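Local coordinates for ESAT-6/WXG100 secretion system protein (Streptococcus gallolyticus, PDB 7JQE) that is an extracellular fragment of EsaA, a membrane subunit of the type VIIb secretion system, which probably takes part in the export of bacterial toxins, at residues A[178-181]-A[182-186]; A[376-380]-A[381-385]; A[407-410]-A[411-415]. All coordinates share one frame; numbering follows the deposited sequence.

How the contacts relate
Each contact is made within one continuous run of chain, and the three follow in series without nesting or crossing. Contact 1 (178-186) comes first, as a single turn that carries the chain out of helix 169-179 toward helix 191-200. Contact 2 (376-385) closes the tight hairpin between strands 369-379 and 382-392, on the opposite side of the chain's centre, its own centre about 105 Å from that of contact 1. The next element, helix 396-427, holds contact 3 (407-415), whose centre lies about 45 Å from that of contact 1 and about 61 Å from that of contact 2. All three touch the second subunit, so the dimer interface follows this elongated chain at widely separated points.

Contact 1: A[178-181]-A[182-186]; sequences NQIQ and ESLGG. With EDO (1,2-ethanediol), chain D; EDO (1,2-ethanediol), chain J.
Ile180 and Leu184 meet in a local turn contact just beyond the end of helix 169-179, where the chain makes one loose turn before running on as a loop. The carbonyl oxygen of Ile180 is the hub. It accepts two weak backbone bonds, from Leu184 N at 3.4 Å and, far more bent at 124°, from Ser183 N. Leu184 also folds its branch point over this oxygen, with CG 3.4 Å from Ile180 O, so an apolar carbon covers the acceptor that the backbone holds only weakly. The two apolar side chains run roughly perpendicular to each other and touch at their ends, Ile180 CD1 lying 3.9 Å from Leu184 CD2. Ile180 reaches Leu184 with CG1 set between its own N and carbonyl carbon (chi1 49°), a cramped setting for a branched side chain. Two ethanediols, probably from the crystallisation liquor, sit at carbonyls here: one donates from O2 to Gly185 O at 3.2 Å, the other from O1 weakly to Glu182 O. The positive phi of Gly185 (91°) suits a residue without a side chain. Around the turn, Leu184 rests on Leu455 of the loop between helices 448-451 and 462-491, while the second subunit brings up Asp461, whose backbone N bonds Ser183 OG, and Asp464 from its helix 462-491, whose OD2 accepts from Ser183 N.

Contact 2: A[376-380]-A[381-385]; sequences DLNIG and DNRIP
Asp376 and Arg383 meet diagonally, one pair out of register, across a beta hairpin with a two-residue loop, in which strands 369-379 and 382-392 are joined by a type II' turn from Ile379 to Asn382. Gly380 takes the first corner with positive phi, where a beta carbon would collide with Asp381 N. Backbone bonds hold the arms together in two reciprocal pairs. Those between Leu377 and Ile384 are nearly straight, with Ile384 N to Leu377 O at 2.9 Å and 174°; those between Ile379 and Asn382, beside the turn, are more bent. Weak CA-H...O contacts fill in between, the shorter from Asn378 CA to Asn382 O at 3.2 Å. On the face carrying Leu377, Ile379, Asn382 and Ile384, packing comes from the second subunit, whose Ile384 meets its counterpart here, while Val329 of strand 327-335 touches Leu377 and Ile379. The face carrying Asp376, Asn378, Arg383 and Pro385 is mostly polar. Asn378 sets OD1 3.5 Å from Arg383 CG; its ND2 bonds Ser332 and Thr330, and Asp376 OD2 bonds Asn333. Arg383 is shared: NE pairs with Asp274 of the second subunit, NH2 with the carbonyl of Ser272 there. Bends at chi2 and chi3 fold its chain back over Asp376. The carboxylate and guanidinium planes stand 73° apart, and Arg383 NH1 reaches Asp376 OD1 at 3.0 Å from above the carboxylate plane.

Contact 3: A[407-410]-A[411-415]; sequences KTIF and AQLSK. With EDO (1,2-ethanediol), chain B; EDO (1,2-ethanediol), chain F.
Ile409 and Leu413 form an apolar i to i+4 pair, one turn apart midway along helix 396-427, whose side chains sort themselves onto a polar flank, an apolar flank and a flank that meets the second subunit. The backbone bonding tightens along the helix: Ala411 N is held weakly by Lys407 O, beside a kink, whereas Leu413 N meets Ile409 O at 2.9 Å and 170°. The side chains of Ile409 and Leu413 lie alongside each other pointing the same way, with Ile409 CG2, placed opposite the backbone N, 3.9 Å from Leu413 CD1; Leu413 CG also covers Ile409 O at 3.3 Å. Tyr255 packs on Ile409 and Met223 on Leu413, both from loops of the same chain. On the polar flank, Gln412 bends at chi2 (-58°) after setting CG 3.3 Å from Thr408 O, and its OE1 receives Lys415 NZ at 2.7 Å. Both ends of this pair also bond to Ser202, Gln412 NE2 to its carbonyl and Lys415 NZ to its hydroxyl. Toward the second subunit, the ring of Phe410 meets its Phe410 with planes at about 65°, and Ser414 OG makes a weak hydrogen bond with its Asp417. Ser414 OG also shares a hydrogen bond with an ethanediol O2 at 3.2 Å. The chemistry implies a helix engaged on several flanks, and since NE2 and OE1 of Gln412 both have partners, rotation of its amide would be restricted.

Contact 1: A[178-181]-A[182-186]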
# COMPACT_ATOMS: atom_id res chain seq x y z
N ASN A 178 10.13 29.49 -17.66
CA ASN A 178 11.06 29.28 -18.77
C ASN A 178 12.48 29.08 -18.27
O ASN A 178 13.28 28.42 -18.94
CB ASN A 178 11.00 30.45 -19.75
CG ASN A 178 9.75 30.43 -20.60
OD1 ASN A 178 9.20 29.36 -20.90
ND2 ASN A 178 9.29 31.60 -21.01
N GLN A 179 12.81 29.64 -17.11
CA GLN A 179 14.16 29.48 -16.57
C GLN A 179 14.39 28.10 -15.97
O GLN A 179 15.55 27.71 -15.80
CB GLN A 179 14.42 30.56 -15.51
CG GLN A 179 14.16 31.98 -15.99
CD GLN A 179 15.14 32.42 -17.06
OE1 GLN A 179 16.32 32.61 -16.80
NE2 GLN A 179 14.63 32.58 -18.28
N ILE A 180 13.33 27.37 -15.63
CA ILE A 180 13.47 26.01 -15.12
C ILE A 180 12.61 25.07 -15.96
O ILE A 180 11.89 24.22 -15.44
CB ILE A 180 13.08 25.93 -13.63
CG1 ILE A 180 11.74 26.62 -13.37
CG2 ILE A 180 14.17 26.54 -12.76
CD1 ILE A 180 11.21 26.40 -11.97
N GLN A 181 12.71 25.23 -17.28
CA GLN A 181 11.87 24.47 -18.20
C GLN A 181 12.07 22.96 -18.02
O GLN A 181 11.09 22.20 -17.98
CB GLN A 181 12.17 24.89 -19.63
CG GLN A 181 10.99 24.83 -20.57
CD GLN A 181 11.26 25.58 -21.86
OE1 GLN A 181 12.29 26.22 -22.01
NE2 GLN A 181 10.32 25.50 -22.80
N GLU A 182 13.32 22.52 -17.91
CA GLU A 182 13.62 21.09 -17.85
C GLU A 182 13.43 20.52 -16.45
O GLU A 182 13.13 19.33 -16.31
CB GLU A 182 15.05 20.83 -18.32
CG GLU A 182 15.40 21.46 -19.66
CD GLU A 182 14.75 20.75 -20.83
OE1 GLU A 182 14.14 19.68 -20.61
OE2 GLU A 182 14.84 21.26 -21.96
N SER A 183 13.60 21.34 -15.41
CA SER A 183 13.53 20.83 -14.05
C SER A 183 12.10 20.46 -13.65
O SER A 183 11.91 19.53 -12.86
CB SER A 183 14.11 21.86 -13.08
OG SER A 183 15.52 21.93 -13.21
N LEU A 184 11.10 21.16 -14.18
CA LEU A 184 9.72 20.81 -13.89
C LEU A 184 9.44 19.36 -14.26
O LEU A 184 9.97 18.83 -15.24
CB LEU A 184 8.76 21.74 -14.65
CG LEU A 184 8.85 23.23 -14.31
CD1 LEU A 184 7.77 24.02 -15.03
CD2 LEU A 184 8.76 23.43 -12.81
N GLY A 185 8.60 18.71 -13.46
CA GLY A 185 8.24 17.33 -13.72
C GLY A 185 9.14 16.33 -13.03
O GLY A 185 10.36 16.52 -12.96
N GLY A 186 8.55 15.25 -12.52
CA GLY A 186 9.29 14.22 -11.82
C GLY A 186 9.29 12.90 -12.56
O GLY A 186 8.68 12.72 -13.61
C1 EDO D . 13.33 16.54 -14.21
O1 EDO D . 14.71 16.48 -13.86
C2 EDO D . 13.05 15.57 -15.36
O2 EDO D . 11.70 15.72 -15.81
C1 EDO J . 10.76 18.08 -19.80
O1 EDO J . 11.34 17.83 -18.51
C2 EDO J . 9.25 18.19 -19.67
O2 EDO J . 8.92 19.17 -18.68

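Contact 2: A[376-380]-A[381-385]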
# COMPACT_ATOMS: atom_id res chain seq x y z
N ASP A 376 -35.39 -54.76 22.65
CA ASP A 376 -35.27 -55.91 23.55
C ASP A 376 -35.42 -57.18 22.72
O ASP A 376 -36.37 -57.32 21.95
CB ASP A 376 -36.34 -55.87 24.65
CG ASP A 376 -35.95 -54.97 25.81
OD1 ASP A 376 -34.73 -54.74 26.00
OD2 ASP A 376 -36.85 -54.51 26.55
N LEU A 377 -34.45 -58.09 22.86
CA LEU A 377 -34.54 -59.42 22.27
C LEU A 377 -35.02 -60.39 23.34
O LEU A 377 -34.32 -60.63 24.33
CB LEU A 377 -33.20 -59.87 21.69
CG LEU A 377 -33.18 -61.30 21.13
CD1 LEU A 377 -34.08 -61.42 19.91
CD2 LEU A 377 -31.76 -61.75 20.79
N ASN A 378 -36.22 -60.94 23.15
CA ASN A 378 -36.83 -61.84 24.12
C ASN A 378 -36.71 -63.28 23.61
O ASN A 378 -37.24 -63.61 22.55
CB ASN A 378 -38.30 -61.48 24.36
CG ASN A 378 -38.48 -60.04 24.78
OD1 ASN A 378 -38.25 -59.69 25.94
ND2 ASN A 378 -38.89 -59.19 23.85
N ILE A 379 -36.01 -64.11 24.38
CA ILE A 379 -35.94 -65.55 24.14
C ILE A 379 -36.52 -66.21 25.38
O ILE A 379 -35.84 -66.31 26.41
CB ILE A 379 -34.51 -66.04 23.87
CG1 ILE A 379 -33.89 -65.26 22.71
CG2 ILE A 379 -34.51 -67.55 23.60
CD1 ILE A 379 -32.43 -65.60 22.46
N GLY A 380 -37.77 -66.67 25.29
CA GLY A 380 -38.42 -67.17 26.49
C GLY A 380 -38.55 -66.08 27.53
O GLY A 380 -38.92 -64.94 27.22
N ASP A 381 -38.24 -66.42 28.78
CA ASP A 381 -38.24 -65.45 29.87
C ASP A 381 -36.99 -64.58 29.90
O ASP A 381 -36.86 -63.74 30.79
CB ASP A 381 -38.40 -66.17 31.21
CG ASP A 381 -39.82 -66.66 31.44
OD1 ASP A 381 -40.77 -65.99 30.98
OD2 ASP A 381 -39.99 -67.71 32.10
N ASN A 382 -36.06 -64.77 28.96
CA ASN A 382 -34.85 -63.96 28.88
C ASN A 382 -35.11 -62.71 28.05
O ASN A 382 -35.69 -62.80 26.95
CB ASN A 382 -33.71 -64.77 28.26
CG ASN A 382 -33.12 -65.78 29.23
OD1 ASN A 382 -33.05 -65.54 30.43
ND2 ASN A 382 -32.68 -66.92 28.70
N ARG A 383 -34.69 -61.56 28.56
CA ARG A 383 -34.82 -60.28 27.86
C ARG A 383 -33.44 -59.63 27.79
O ARG A 383 -32.91 -59.19 28.82
CB ARG A 383 -35.81 -59.35 28.56
CG ARG A 383 -35.89 -57.97 27.91
CD ARG A 383 -36.23 -56.88 28.93
NE ARG A 383 -35.19 -56.76 29.95
CZ ARG A 383 -34.18 -55.90 29.91
NH1 ARG A 383 -34.07 -55.06 28.89
NH2 ARG A 383 -33.29 -55.87 30.89
N ILE A 384 -32.88 -59.56 26.60
CA ILE A 384 -31.53 -59.04 26.41
C ILE A 384 -31.64 -57.69 25.70
O ILE A 384 -32.05 -57.64 24.53
CB ILE A 384 -30.65 -60.02 25.62
CG1 ILE A 384 -30.77 -61.42 26.23
CG2 ILE A 384 -29.21 -59.54 25.58
CD1 ILE A 384 -29.51 -62.26 26.11
N PRO A 385 -31.29 -56.58 26.35
CA PRO A 385 -31.34 -55.29 25.67
C PRO A 385 -30.24 -55.19 24.63
O PRO A 385 -29.13 -55.69 24.83
CB PRO A 385 -31.12 -54.29 26.81
CG PRO A 385 -30.27 -55.03 27.78
CD PRO A 385 -30.75 -56.47 27.72

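Contact 3: A[407-410]-A[411-415]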
# COMPACT_ATOMS: atom_id res chain seq x y z
N LYS A 407 -3.77 -22.23 5.04
CA LYS A 407 -2.47 -21.57 4.99
C LYS A 407 -2.19 -21.02 3.60
O LYS A 407 -1.54 -19.97 3.46
CB LYS A 407 -1.37 -22.55 5.40
CG LYS A 407 -1.12 -23.61 4.36
CD LYS A 407 -0.03 -24.57 4.79
CE LYS A 407 -0.29 -25.95 4.20
NZ LYS A 407 -0.65 -25.86 2.75
N THR A 408 -2.66 -21.70 2.56
CA THR A 408 -2.50 -21.18 1.22
C THR A 408 -3.45 -20.02 0.95
O THR A 408 -3.09 -19.07 0.25
CB THR A 408 -2.71 -22.28 0.19
OG1 THR A 408 -1.48 -23.01 0.03
CG2 THR A 408 -3.12 -21.70 -1.15
N ILE A 409 -4.65 -20.07 1.52
CA ILE A 409 -5.60 -18.98 1.30
C ILE A 409 -5.13 -17.71 2.00
O ILE A 409 -5.28 -16.61 1.46
CB ILE A 409 -7.00 -19.41 1.77
CG1 ILE A 409 -7.58 -20.46 0.83
CG2 ILE A 409 -7.93 -18.20 1.87
CD1 ILE A 409 -8.76 -21.22 1.43
N PHE A 410 -4.59 -17.84 3.21
CA PHE A 410 -4.04 -16.68 3.90
C PHE A 410 -2.97 -16.00 3.06
O PHE A 410 -2.99 -14.79 2.86
CB PHE A 410 -3.47 -17.10 5.26
CG PHE A 410 -4.50 -17.26 6.34
CD1 PHE A 410 -5.56 -16.39 6.44
CD2 PHE A 410 -4.39 -18.30 7.26
CE1 PHE A 410 -6.51 -16.53 7.44
CE2 PHE A 410 -5.33 -18.45 8.27
CZ PHE A 410 -6.39 -17.57 8.36
N ALA A 411 -2.01 -16.79 2.55
CA ALA A 411 -0.91 -16.23 1.77
C ALA A 411 -1.42 -15.50 0.54
O ALA A 411 -0.94 -14.41 0.21
CB ALA A 411 0.06 -17.34 1.38
N GLN A 412 -2.39 -16.09 -0.17
CA GLN A 412 -2.87 -15.47 -1.40
C GLN A 412 -3.66 -14.20 -1.12
O GLN A 412 -3.49 -13.19 -1.81
CB GLN A 412 -3.71 -16.46 -2.20
CG GLN A 412 -2.90 -17.62 -2.76
CD GLN A 412 -1.77 -17.16 -3.66
OE1 GLN A 412 -0.59 -17.32 -3.34
NE2 GLN A 412 -2.12 -16.58 -4.81
N LEU A 413 -4.53 -14.23 -0.11
CA LEU A 413 -5.25 -13.02 0.24
C LEU A 413 -4.30 -11.92 0.70
O LEU A 413 -4.54 -10.74 0.45
CB LEU A 413 -6.29 -13.31 1.32
CG LEU A 413 -7.44 -14.22 0.87
CD1 LEU A 413 -8.50 -14.38 1.97
CD2 LEU A 413 -8.07 -13.71 -0.43
N SER A 414 -3.20 -12.30 1.37
CA SER A 414 -2.24 -11.32 1.83
C SER A 414 -1.54 -10.64 0.65
O SER A 414 -1.37 -9.42 0.64
CB SER A 414 -1.22 -11.98 2.75
OG SER A 414 -0.25 -11.06 3.20
N LYS A 415 -1.13 -11.43 -0.35
CA LYS A 415 -0.52 -10.84 -1.54
C LYS A 415 -1.48 -9.92 -2.26
O LYS A 415 -1.10 -8.82 -2.70
CB LYS A 415 -0.02 -11.96 -2.47
CG LYS A 415 1.31 -12.55 -2.01
CD LYS A 415 1.78 -13.70 -2.88
CE LYS A 415 1.26 -15.03 -2.35
NZ LYS A 415 1.89 -16.19 -3.04
C1 EDO B . -1.27 -21.63 -3.97
O1 EDO B . -0.29 -22.04 -3.02
C2 EDO B . -1.89 -22.86 -4.62
O2 EDO B . -2.88 -22.45 -5.58
C1 EDO F . 3.89 -11.33 2.55
O1 EDO F . 4.55 -10.34 3.35
C2 EDO F . 3.24 -10.67 1.34
O2 EDO F . 2.25 -9.73 1.78